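Sugar-binding transport ATP-binding protein (Pyrococcus horikoshii, PDB 1V43) probably binds and hydrolyses ATP as the nucleotide-binding subunit of an ABC-type sugar transporter. Local coordinates at residues Q146-I156 with L176-L187; L231-A239 with M359-A370. All coordinates share one frame; numbering follows the deposited sequence.

Contact 1. Residues Q146-I156 with L176-L187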
loop_
_atom_site.group_PDB
_atom_site.type_symbol
_atom_site.label_atom_id
_atom_site.label_comp_id
_atom_site.label_asym_id
_atom_site.label_seq_id
_atom_site.Cartn_x
_atom_site.Cartn_y
_atom_site.Cartn_z
ATOM N N GLN A 146 -9.142 4.304 -21.549
ATOM C CA GLN A 146 -8.103 4.837 -20.682
ATOM C C GLN A 146 -7.070 5.581 -21.515
ATOM O O GLN A 146 -6.596 5.077 -22.537
ATOM C CB GLN A 146 -7.421 3.702 -19.906
ATOM C CG GLN A 146 -8.398 2.766 -19.213
ATOM C CD GLN A 146 -7.722 1.616 -18.480
ATOM O OE1 GLN A 146 -6.910 0.879 -19.047
ATOM N NE2 GLN A 146 -8.067 1.452 -17.209
ATOM N N ARG A 147 -6.738 6.792 -21.084
ATOM C CA ARG A 147 -5.744 7.603 -21.766
ATOM C C ARG A 147 -4.417 6.897 -21.517
ATOM O O ARG A 147 -3.430 7.119 -22.222
ATOM C CB ARG A 147 -5.710 9.014 -21.167
ATOM C CG ARG A 147 -5.201 10.119 -22.107
ATOM C CD ARG A 147 -3.812 9.838 -22.674
ATOM N NE ARG A 147 -3.332 10.936 -23.514
ATOM C CZ ARG A 147 -2.225 10.895 -24.253
ATOM N NH1 ARG A 147 -1.470 9.805 -24.268
ATOM N NH2 ARG A 147 -1.869 11.950 -24.974
ATOM N N GLN A 148 -4.401 6.042 -20.498
ATOM C CA GLN A 148 -3.196 5.297 -20.163
ATOM C C GLN A 148 -2.895 4.327 -21.302
ATOM O O GLN A 148 -1.785 4.292 -21.837
ATOM C CB GLN A 148 -3.395 4.521 -18.862
ATOM C CG GLN A 148 -2.102 3.942 -18.300
ATOM C CD GLN A 148 -1.059 5.004 -17.999
ATOM O OE1 GLN A 148 -1.311 5.936 -17.230
ATOM N NE2 GLN A 148 0.121 4.869 -18.605
ATOM N N ARG A 149 -3.910 3.560 -21.679
ATOM C CA ARG A 149 -3.787 2.586 -22.749
ATOM C C ARG A 149 -3.346 3.230 -24.061
ATOM O O ARG A 149 -2.603 2.623 -24.837
ATOM C CB ARG A 149 -5.122 1.863 -22.925
ATOM C CG ARG A 149 -5.678 1.329 -21.616
ATOM C CD ARG A 149 -5.877 -0.182 -21.612
ATOM N NE ARG A 149 -6.964 -0.602 -22.490
ATOM C CZ ARG A 149 -8.247 -0.329 -22.276
ATOM N NH1 ARG A 149 -8.609 0.366 -21.207
ATOM N NH2 ARG A 149 -9.170 -0.747 -23.133
ATOM N N VAL A 150 -3.788 4.462 -24.305
ATOM C CA VAL A 150 -3.432 5.170 -25.532
ATOM C C VAL A 150 -1.946 5.463 -25.559
ATOM O O VAL A 150 -1.296 5.340 -26.597
ATOM C CB VAL A 150 -4.195 6.513 -25.662
ATOM C CG1 VAL A 150 -3.792 7.214 -26.964
ATOM C CG2 VAL A 150 -5.703 6.270 -25.617
ATOM N N ALA A 151 -1.412 5.863 -24.409
ATOM C CA ALA A 151 0.009 6.171 -24.292
ATOM C C ALA A 151 0.852 4.940 -24.618
ATOM O O ALA A 151 1.890 5.039 -25.278
ATOM C CB ALA A 151 0.327 6.671 -22.863
ATOM N N VAL A 152 0.408 3.775 -24.155
ATOM C CA VAL A 152 1.153 2.543 -24.421
ATOM C C VAL A 152 1.095 2.164 -25.891
ATOM O O VAL A 152 2.106 1.762 -26.458
ATOM C CB VAL A 152 0.623 1.358 -23.600
ATOM C CG1 VAL A 152 1.399 0.104 -23.959
ATOM C CG2 VAL A 152 0.742 1.654 -22.116
ATOM N N ALA A 153 -0.084 2.294 -26.510
ATOM C CA ALA A 153 -0.231 1.957 -27.924
ATOM C C ALA A 153 0.719 2.824 -28.735
ATOM O O ALA A 153 1.328 2.361 -29.701
ATOM C CB ALA A 153 -1.688 2.173 -28.399
ATOM N N ARG A 154 0.851 4.084 -28.337
ATOM C CA ARG A 154 1.744 4.998 -29.045
ATOM C C ARG A 154 3.196 4.566 -28.889
ATOM O O ARG A 154 3.983 4.654 -29.829
ATOM C CB ARG A 154 1.583 6.424 -28.525
ATOM C CG ARG A 154 2.487 7.420 -29.242
ATOM C CD ARG A 154 2.162 8.841 -28.820
ATOM N NE ARG A 154 2.218 8.992 -27.371
ATOM C CZ ARG A 154 1.766 10.051 -26.705
ATOM N NH1 ARG A 154 1.215 11.070 -27.357
ATOM N NH2 ARG A 154 1.866 10.086 -25.381
ATOM N N ALA A 155 3.549 4.096 -27.694
ATOM C CA ALA A 155 4.918 3.644 -27.459
ATOM C C ALA A 155 5.219 2.406 -28.294
ATOM O O ALA A 155 6.300 2.292 -28.868
ATOM C CB ALA A 155 5.147 3.353 -25.962
ATOM N N ILE A 156 4.268 1.479 -28.399
ATOM C CA ILE A 156 4.554 0.277 -29.179
ATOM C C ILE A 156 4.293 0.384 -30.672
ATOM O O ILE A 156 4.718 -0.489 -31.432
ATOM C CB ILE A 156 3.783 -0.965 -28.658
ATOM C CG1 ILE A 156 2.336 -0.971 -29.180
ATOM C CG2 ILE A 156 3.817 -0.975 -27.148
ATOM C CD1 ILE A 156 1.581 -2.249 -28.851
ATOM N N LEU A 176 -6.828 1.287 -10.354
ATOM C CA LEU A 176 -6.478 1.407 -11.761
ATOM C C LEU A 176 -5.016 1.020 -11.969
ATOM O O LEU A 176 -4.652 0.485 -13.006
ATOM C CB LEU A 176 -6.711 2.833 -12.251
ATOM C CG LEU A 176 -6.254 3.140 -13.682
ATOM C CD1 LEU A 176 -7.012 2.272 -14.692
ATOM C CD2 LEU A 176 -6.480 4.622 -13.969
ATOM N N ARG A 177 -4.177 1.281 -10.976
ATOM C CA ARG A 177 -2.772 0.944 -11.111
ATOM C C ARG A 177 -2.607 -0.568 -11.301
ATOM O O ARG A 177 -1.900 -1.001 -12.213
ATOM C CB ARG A 177 -1.981 1.444 -9.897
ATOM C CG ARG A 177 -0.479 1.407 -10.096
ATOM C CD ARG A 177 0.269 2.334 -9.144
ATOM N NE ARG A 177 1.715 2.210 -9.333
ATOM C CZ ARG A 177 2.625 2.973 -8.743
ATOM N NH1 ARG A 177 2.250 3.933 -7.915
ATOM N NH2 ARG A 177 3.914 2.769 -8.978
ATOM N N VAL A 178 -3.282 -1.370 -10.475
ATOM C CA VAL A 178 -3.180 -2.816 -10.590
ATOM C C VAL A 178 -3.651 -3.284 -11.958
ATOM O O VAL A 178 -3.020 -4.143 -12.579
ATOM C CB VAL A 178 -3.980 -3.545 -9.470
ATOM C CG1 VAL A 178 -4.158 -5.016 -9.821
ATOM C CG2 VAL A 178 -3.211 -3.462 -8.146
ATOM N N ALA A 179 -4.759 -2.712 -12.431
ATOM C CA ALA A 179 -5.290 -3.058 -13.745
ATOM C C ALA A 179 -4.256 -2.741 -14.842
ATOM O O ALA A 179 -4.101 -3.504 -15.791
ATOM C CB ALA A 179 -6.601 -2.294 -14.002
ATOM N N MET A 180 -3.557 -1.616 -14.710
ATOM C CA MET A 180 -2.531 -1.235 -15.684
ATOM C C MET A 180 -1.303 -2.179 -15.629
ATOM O O MET A 180 -0.771 -2.562 -16.674
ATOM C CB MET A 180 -2.081 0.215 -15.463
ATOM C CG MET A 180 -3.024 1.286 -16.020
ATOM S SD MET A 180 -3.659 0.942 -17.697
ATOM C CE MET A 180 -2.150 0.880 -18.628
ATOM N N ARG A 181 -0.855 -2.546 -14.427
ATOM C CA ARG A 181 0.280 -3.465 -14.290
ATOM C C ARG A 181 -0.012 -4.720 -15.090
ATOM O O ARG A 181 0.787 -5.132 -15.930
ATOM C CB ARG A 181 0.503 -3.852 -12.831
ATOM C CG ARG A 181 1.076 -2.739 -11.979
ATOM C CD ARG A 181 1.054 -3.092 -10.520
ATOM N NE ARG A 181 1.393 -1.938 -9.702
ATOM C CZ ARG A 181 1.084 -1.837 -8.415
ATOM N NH1 ARG A 181 0.429 -2.826 -7.812
ATOM N NH2 ARG A 181 1.407 -0.746 -7.735
ATOM N N ALA A 182 -1.172 -5.317 -14.833
ATOM C CA ALA A 182 -1.580 -6.524 -15.534
ATOM C C ALA A 182 -1.666 -6.284 -17.035
ATOM O O ALA A 182 -1.198 -7.099 -17.827
ATOM C CB ALA A 182 -2.928 -7.013 -15.006
ATOM N N GLU A 183 -2.292 -5.181 -17.426
ATOM C CA GLU A 183 -2.428 -4.842 -18.841
ATOM C C GLU A 183 -1.042 -4.759 -19.514
ATOM O O GLU A 183 -0.784 -5.421 -20.502
ATOM C CB GLU A 183 -3.156 -3.503 -18.963
ATOM C CG GLU A 183 -3.363 -3.007 -20.381
ATOM C CD GLU A 183 -4.186 -3.956 -21.216
ATOM O OE1 GLU A 183 -4.926 -4.776 -20.624
ATOM O OE2 GLU A 183 -4.105 -3.875 -22.464
ATOM N N ILE A 184 -0.142 -3.963 -18.950
ATOM C CA ILE A 184 1.193 -3.822 -19.514
ATOM C C ILE A 184 1.972 -5.155 -19.572
ATOM O O ILE A 184 2.533 -5.498 -20.619
ATOM C CB ILE A 184 1.976 -2.728 -18.750
ATOM C CG1 ILE A 184 1.426 -1.356 -19.163
ATOM C CG2 ILE A 184 3.496 -2.826 -19.034
ATOM C CD1 ILE A 184 1.825 -0.206 -18.248
ATOM N N LYS A 185 1.960 -5.916 -18.478
ATOM C CA LYS A 185 2.663 -7.192 -18.417
ATOM C C LYS A 185 2.153 -8.191 -19.465
ATOM O O LYS A 185 2.944 -8.799 -20.195
ATOM C CB LYS A 185 2.558 -7.790 -17.002
ATOM C CG LYS A 185 3.368 -9.090 -16.802
ATOM C CD LYS A 185 4.727 -9.022 -17.509
ATOM C CE LYS A 185 5.522 -10.310 -17.391
ATOM N NZ LYS A 185 6.293 -10.384 -16.130
ATOM N N LYS A 186 0.836 -8.356 -19.563
ATOM C CA LYS A 186 0.284 -9.277 -20.558
ATOM C C LYS A 186 0.633 -8.855 -21.978
ATOM O O LYS A 186 0.922 -9.694 -22.822
ATOM C CB LYS A 186 -1.227 -9.364 -20.442
ATOM C CG LYS A 186 -1.751 -10.044 -19.197
ATOM C CD LYS A 186 -3.261 -9.953 -19.292
ATOM C CE LYS A 186 -3.981 -10.518 -18.109
ATOM N NZ LYS A 186 -5.437 -10.220 -18.291
ATOM N N LEU A 187 0.575 -7.551 -22.240
ATOM C CA LEU A 187 0.922 -7.022 -23.549
ATOM C C LEU A 187 2.379 -7.372 -23.894
ATOM O O LEU A 187 2.676 -7.826 -25.000
ATOM C CB LEU A 187 0.754 -5.505 -23.562
ATOM C CG LEU A 187 1.253 -4.801 -24.826
ATOM C CD1 LEU A 187 0.358 -5.205 -25.980
ATOM C CD2 LEU A 187 1.255 -3.283 -24.642
#
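The Arg149 guanidinium meets the Glu183 carboxylate across the helix pair with their planes 60° apart, so OE2 comes at it obliquely. Arg149 NE and Glu183 OE2 are 4.3 Å apart, too far for a salt bridge, and the closer contact is aliphatic: Arg149 CD lies 4.0 Å from Glu183 CG where the two side chains pass at about a right angle. As modelled, the poorly ordered Gln146 puts its amide carbon in plane at the edge of the guanidinium. Leu129 O accepts from Arg149 NE and Gln130 O from NH2, which fixes the group's rotation; Glu183 therefore probably contributes only a weak electrostatic pull. Bends at chi2 and chi3 carry the guanidinium toward the N-terminal end of its helix, beside Gln146, where these acceptors lie.

Next to this polar end, Met180 is curled at its outer torsions and presents its sulfur to the other helix. Gln148 crosses it with its aliphatic part, CB lying 3.8 Å from Met180 SD. The amide of Gln146 also reaches the sulfur and Leu176, but its short contacts are doubtful.

Farther along, the interface is wholly apolar. Val152 splits its methyls: CG1 presses on Leu187 CD2 at 3.5 Å, a tight carbon contact, while CG2 faces Ile184 CG1 at 4.3 Å. Ile156 CG2 reaches the same Leu187 CD2, and Leu128 of helix 115-128 touches both Ile156 and Leu187.

The axes of 147-156 and 176-187 approach to 11.4 Å at a signed crossing of -24°, and the two nearest CA pairs, Gln148 with Met180 and Val152 with Ile184, are four residues apart on both helices. This is near-parallel helix packing within an ABC ATPase domain, joining the helix right after the LSGGQ signature sequence, with Gln146 as N-cap, to the one following the D-loop.

Contact 2. Residues L231-A239 with M359-A370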
loop_
_atom_site.group_PDB
_atom_site.type_symbol
_atom_site.label_atom_id
_atom_site.label_comp_id
_atom_site.label_asym_id
_atom_site.label_seq_id
_atom_site.Cartn_x
_atom_site.Cartn_y
_atom_site.Cartn_z
ATOM N N LEU A 231 12.490 -14.959 -1.703
ATOM C CA LEU A 231 12.871 -16.077 -0.837
ATOM C C LEU A 231 14.348 -16.089 -0.499
ATOM O O LEU A 231 14.738 -16.577 0.563
ATOM C CB LEU A 231 12.523 -17.421 -1.481
ATOM C CG LEU A 231 11.043 -17.742 -1.674
ATOM C CD1 LEU A 231 10.911 -19.066 -2.419
ATOM C CD2 LEU A 231 10.348 -17.798 -0.319
ATOM N N ARG A 232 15.175 -15.557 -1.392
ATOM C CA ARG A 232 16.607 -15.567 -1.128
ATOM C C ARG A 232 17.343 -14.252 -1.362
ATOM O O ARG A 232 18.203 -14.150 -2.228
ATOM C CB ARG A 232 17.261 -16.708 -1.924
ATOM C CG ARG A 232 16.903 -18.096 -1.371
ATOM C CD ARG A 232 17.321 -19.239 -2.289
ATOM N NE ARG A 232 16.429 -19.373 -3.442
ATOM C CZ ARG A 232 15.193 -19.870 -3.394
ATOM N NH1 ARG A 232 14.679 -20.300 -2.244
ATOM N NH2 ARG A 232 14.461 -19.926 -4.498
ATOM N N PRO A 233 17.000 -13.213 -0.587
ATOM C CA PRO A 233 17.683 -11.928 -0.759
ATOM C C PRO A 233 19.156 -12.149 -0.393
ATOM O O PRO A 233 19.444 -12.763 0.630
ATOM C CB PRO A 233 16.975 -11.033 0.249
ATOM C CG PRO A 233 16.654 -11.999 1.365
ATOM C CD PRO A 233 16.117 -13.192 0.593
ATOM N N ASN A 234 20.089 -11.670 -1.210
ATOM C CA ASN A 234 21.490 -11.894 -0.884
ATOM C C ASN A 234 22.063 -10.873 0.102
ATOM O O ASN A 234 23.268 -10.849 0.337
ATOM C CB ASN A 234 22.342 -11.910 -2.148
ATOM C CG ASN A 234 22.341 -10.587 -2.859
ATOM O OD1 ASN A 234 22.192 -9.533 -2.238
ATOM N ND2 ASN A 234 22.524 -10.626 -4.169
ATOM N N SER A 235 21.202 -10.042 0.686
ATOM C CA SER A 235 21.663 -9.035 1.640
ATOM C C SER A 235 20.518 -8.406 2.432
ATOM O O SER A 235 19.348 -8.576 2.097
ATOM C CB SER A 235 22.423 -7.939 0.903
ATOM O OG SER A 235 21.576 -7.330 -0.054
ATOM N N VAL A 236 20.861 -7.677 3.488
ATOM C CA VAL A 236 19.852 -7.020 4.312
ATOM C C VAL A 236 19.049 -6.019 3.477
ATOM O O VAL A 236 17.815 -6.010 3.531
ATOM C CB VAL A 236 20.493 -6.275 5.506
ATOM C CG1 VAL A 236 19.428 -5.503 6.272
ATOM C CG2 VAL A 236 21.181 -7.272 6.429
ATOM N N PHE A 237 19.742 -5.191 2.692
ATOM C CA PHE A 237 19.047 -4.205 1.878
ATOM C C PHE A 237 17.964 -4.809 0.977
ATOM O O PHE A 237 16.839 -4.307 0.948
ATOM C CB PHE A 237 20.009 -3.383 1.012
ATOM C CG PHE A 237 19.336 -2.213 0.354
ATOM C CD1 PHE A 237 19.145 -1.026 1.048
ATOM C CD2 PHE A 237 18.786 -2.336 -0.917
ATOM C CE1 PHE A 237 18.417 0.019 0.494
ATOM C CE2 PHE A 237 18.056 -1.297 -1.479
ATOM C CZ PHE A 237 17.870 -0.116 -0.769
ATOM N N VAL A 238 18.304 -5.867 0.242
ATOM C CA VAL A 238 17.334 -6.523 -0.635
ATOM C C VAL A 238 16.248 -7.204 0.214
ATOM O O VAL A 238 15.061 -7.152 -0.114
ATOM C CB VAL A 238 18.009 -7.608 -1.549
ATOM C CG1 VAL A 238 16.951 -8.330 -2.345
ATOM C CG2 VAL A 238 19.030 -6.954 -2.526
ATOM N N ALA A 239 16.659 -7.844 1.304
ATOM C CA ALA A 239 15.712 -8.535 2.165
ATOM C C ALA A 239 14.632 -7.600 2.692
ATOM O O ALA A 239 13.484 -8.004 2.830
ATOM C CB ALA A 239 16.436 -9.188 3.342
ATOM N N MET A 359 12.329 -20.663 6.893
ATOM C CA MET A 359 12.221 -19.357 6.241
ATOM C C MET A 359 13.127 -18.316 6.907
ATOM O O MET A 359 12.982 -17.120 6.676
ATOM C CB MET A 359 10.774 -18.847 6.282
ATOM C CG MET A 359 9.759 -19.732 5.570
ATOM S SD MET A 359 10.195 -20.078 3.853
ATOM C CE MET A 359 9.524 -18.731 3.049
ATOM N N ILE A 360 14.068 -18.776 7.721
ATOM C CA ILE A 360 14.966 -17.869 8.421
ATOM C C ILE A 360 16.175 -17.431 7.604
ATOM O O ILE A 360 16.617 -18.133 6.702
ATOM C CB ILE A 360 15.439 -18.512 9.745
ATOM C CG1 ILE A 360 14.316 -18.407 10.779
ATOM C CG2 ILE A 360 16.724 -17.868 10.230
ATOM C CD1 ILE A 360 14.681 -18.915 12.149
ATOM N N HIS A 361 16.691 -16.251 7.920
ATOM C CA HIS A 361 17.868 -15.710 7.246
ATOM C C HIS A 361 18.876 -15.226 8.295
ATOM O O HIS A 361 18.508 -14.920 9.433
ATOM C CB HIS A 361 17.478 -14.532 6.338
ATOM C CG HIS A 361 16.452 -14.876 5.304
ATOM N ND1 HIS A 361 16.777 -15.443 4.090
ATOM C CD2 HIS A 361 15.100 -14.797 5.333
ATOM C CE1 HIS A 361 15.668 -15.701 3.418
ATOM N NE2 HIS A 361 14.637 -15.318 4.151
ATOM N N VAL A 362 20.144 -15.166 7.900
ATOM C CA VAL A 362 21.224 -14.706 8.765
ATOM C C VAL A 362 22.173 -13.896 7.886
ATOM O O VAL A 362 22.651 -14.392 6.874
ATOM C CB VAL A 362 22.021 -15.883 9.365
ATOM C CG1 VAL A 362 23.053 -15.341 10.364
ATOM C CG2 VAL A 362 21.079 -16.888 10.024
ATOM N N PHE A 363 22.437 -12.651 8.258
ATOM C CA PHE A 363 23.326 -11.809 7.466
ATOM C C PHE A 363 24.547 -11.365 8.284
ATOM O O PHE A 363 24.433 -11.044 9.473
ATOM C CB PHE A 363 22.585 -10.551 6.969
ATOM C CG PHE A 363 21.253 -10.828 6.311
ATOM C CD1 PHE A 363 20.117 -11.077 7.078
ATOM C CD2 PHE A 363 21.132 -10.824 4.919
ATOM C CE1 PHE A 363 18.875 -11.316 6.470
ATOM C CE2 PHE A 363 19.898 -11.064 4.296
ATOM C CZ PHE A 363 18.770 -11.310 5.079
ATOM N N ASP A 364 25.712 -11.351 7.649
ATOM C CA ASP A 364 26.922 -10.898 8.321
ATOM C C ASP A 364 26.622 -9.483 8.786
ATOM O O ASP A 364 26.115 -8.681 8.014
ATOM C CB ASP A 364 28.095 -10.874 7.344
ATOM C CG ASP A 364 29.359 -10.334 7.974
ATOM O OD1 ASP A 364 29.410 -9.121 8.265
ATOM O OD2 ASP A 364 30.293 -11.131 8.186
ATOM N N LYS A 365 26.939 -9.164 10.033
ATOM C CA LYS A 365 26.637 -7.833 10.550
ATOM C C LYS A 365 27.436 -6.692 9.930
ATOM O O LYS A 365 26.978 -5.545 9.920
ATOM C CB LYS A 365 26.809 -7.784 12.076
ATOM C CG LYS A 365 26.371 -6.448 12.656
ATOM C CD LYS A 365 26.620 -6.308 14.146
ATOM C CE LYS A 365 26.375 -4.861 14.572
ATOM N NZ LYS A 365 26.777 -4.568 15.977
ATOM N N ASP A 366 28.627 -6.985 9.417
ATOM C CA ASP A 366 29.435 -5.926 8.827
ATOM C C ASP A 366 29.142 -5.676 7.358
ATOM O O ASP A 366 28.883 -4.540 6.966
ATOM C CB ASP A 366 30.923 -6.222 9.015
ATOM C CG ASP A 366 31.323 -6.262 10.473
ATOM O OD1 ASP A 366 30.973 -5.315 11.213
ATOM O OD2 ASP A 366 31.985 -7.239 10.881
ATOM N N THR A 367 29.182 -6.734 6.550
ATOM C CA THR A 367 28.918 -6.604 5.116
ATOM C C THR A 367 27.409 -6.632 4.803
ATOM O O THR A 367 26.974 -6.124 3.771
ATOM C CB THR A 367 29.612 -7.730 4.318
ATOM O OG1 THR A 367 28.939 -8.971 4.558
ATOM C CG2 THR A 367 31.073 -7.881 4.754
ATOM N N GLU A 368 26.627 -7.208 5.716
ATOM C CA GLU A 368 25.175 -7.339 5.577
ATOM C C GLU A 368 24.804 -8.316 4.471
ATOM O O GLU A 368 23.680 -8.302 3.966
ATOM C CB GLU A 368 24.501 -5.975 5.328
ATOM C CG GLU A 368 24.548 -5.041 6.538
ATOM C CD GLU A 368 23.659 -3.817 6.412
ATOM O OE1 GLU A 368 23.460 -3.322 5.282
ATOM O OE2 GLU A 368 23.171 -3.329 7.457
ATOM N N LYS A 369 25.756 -9.168 4.104
ATOM C CA LYS A 369 25.530 -10.164 3.069
ATOM C C LYS A 369 25.003 -11.431 3.699
ATOM O O LYS A 369 25.392 -11.801 4.813
ATOM C CB LYS A 369 26.819 -10.448 2.294
ATOM C CG LYS A 369 27.341 -9.211 1.567
ATOM C CD LYS A 369 28.335 -9.546 0.478
ATOM C CE LYS A 369 28.746 -8.287 -0.269
ATOM N NZ LYS A 369 29.567 -8.590 -1.476
ATOM N N ALA A 370 24.103 -12.089 2.980
ATOM C CA ALA A 370 23.490 -13.308 3.461
ATOM C C ALA A 370 24.476 -14.436 3.745
ATOM O O ALA A 370 25.443 -14.656 3.005
ATOM C CB ALA A 370 22.434 -13.783 2.468
HETATM O O HOH W 1 22.723 -4.366 2.695
#
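Ser235 and Lys369 form a single beta bridge, with the chains in opposite directions, that ties the start of helix 236-241 to the C-terminal tail beyond strand 361-364, an edge strand of an OB-type antiparallel sheet.

Two backbone hydrogen bonds flank the bridge. Ala370 N donates to Asn234 O at 3.0 Å, nearly straight (175°) but from well above the carbonyl plane. Val236 N donates to Glu368 O at 2.9 Å (152°), occupying an N-H of the helix's first turn.

Apolar packing centres on Phe363. With CG anti to its own carbonyl carbon (chi1 -50°), the ring lies against the helix start, with Val236 CA over one face. Val236 CG2 makes an off-centre CH-pi contact, 4.0 Å from the centroid of the Phe363 ring, and Ala239 CB lies 3.6 Å from Phe363 CZ. At the far end, Leu231 CD2 meets Met359 CE at 3.6 Å.

Among polar contacts, Leu231 O lies at the His361 edge, near the ring plane and 3.1 Å from CE1; buried ND1 has no partner in the model. A water accepts from Phe237 N at 3.1 Å and donates to Glu368 OE1 at 2.9 Å.

Overall arrangement
Contact 1 closes before contact 2 opens along the chain, and the two lie on opposite sides of the chain's centre, with their own centres 35 Å apart and nearest atoms about 16 Å apart. They do not touch. Contact 1 is internal to the ATPase domain; contact 2 joins the end of that domain to the C-terminal beta region across 120 residues of sequence. Both lie away from the ATP-binding residues, which include Lys50 and Thr51 of the P-loop. They also differ in the assembly: Lys186, on helix 174-191 but outside the packing of contact 1, forms a salt bridge with Asp315 of the second subunit, whereas no other protein chain reaches contact 2.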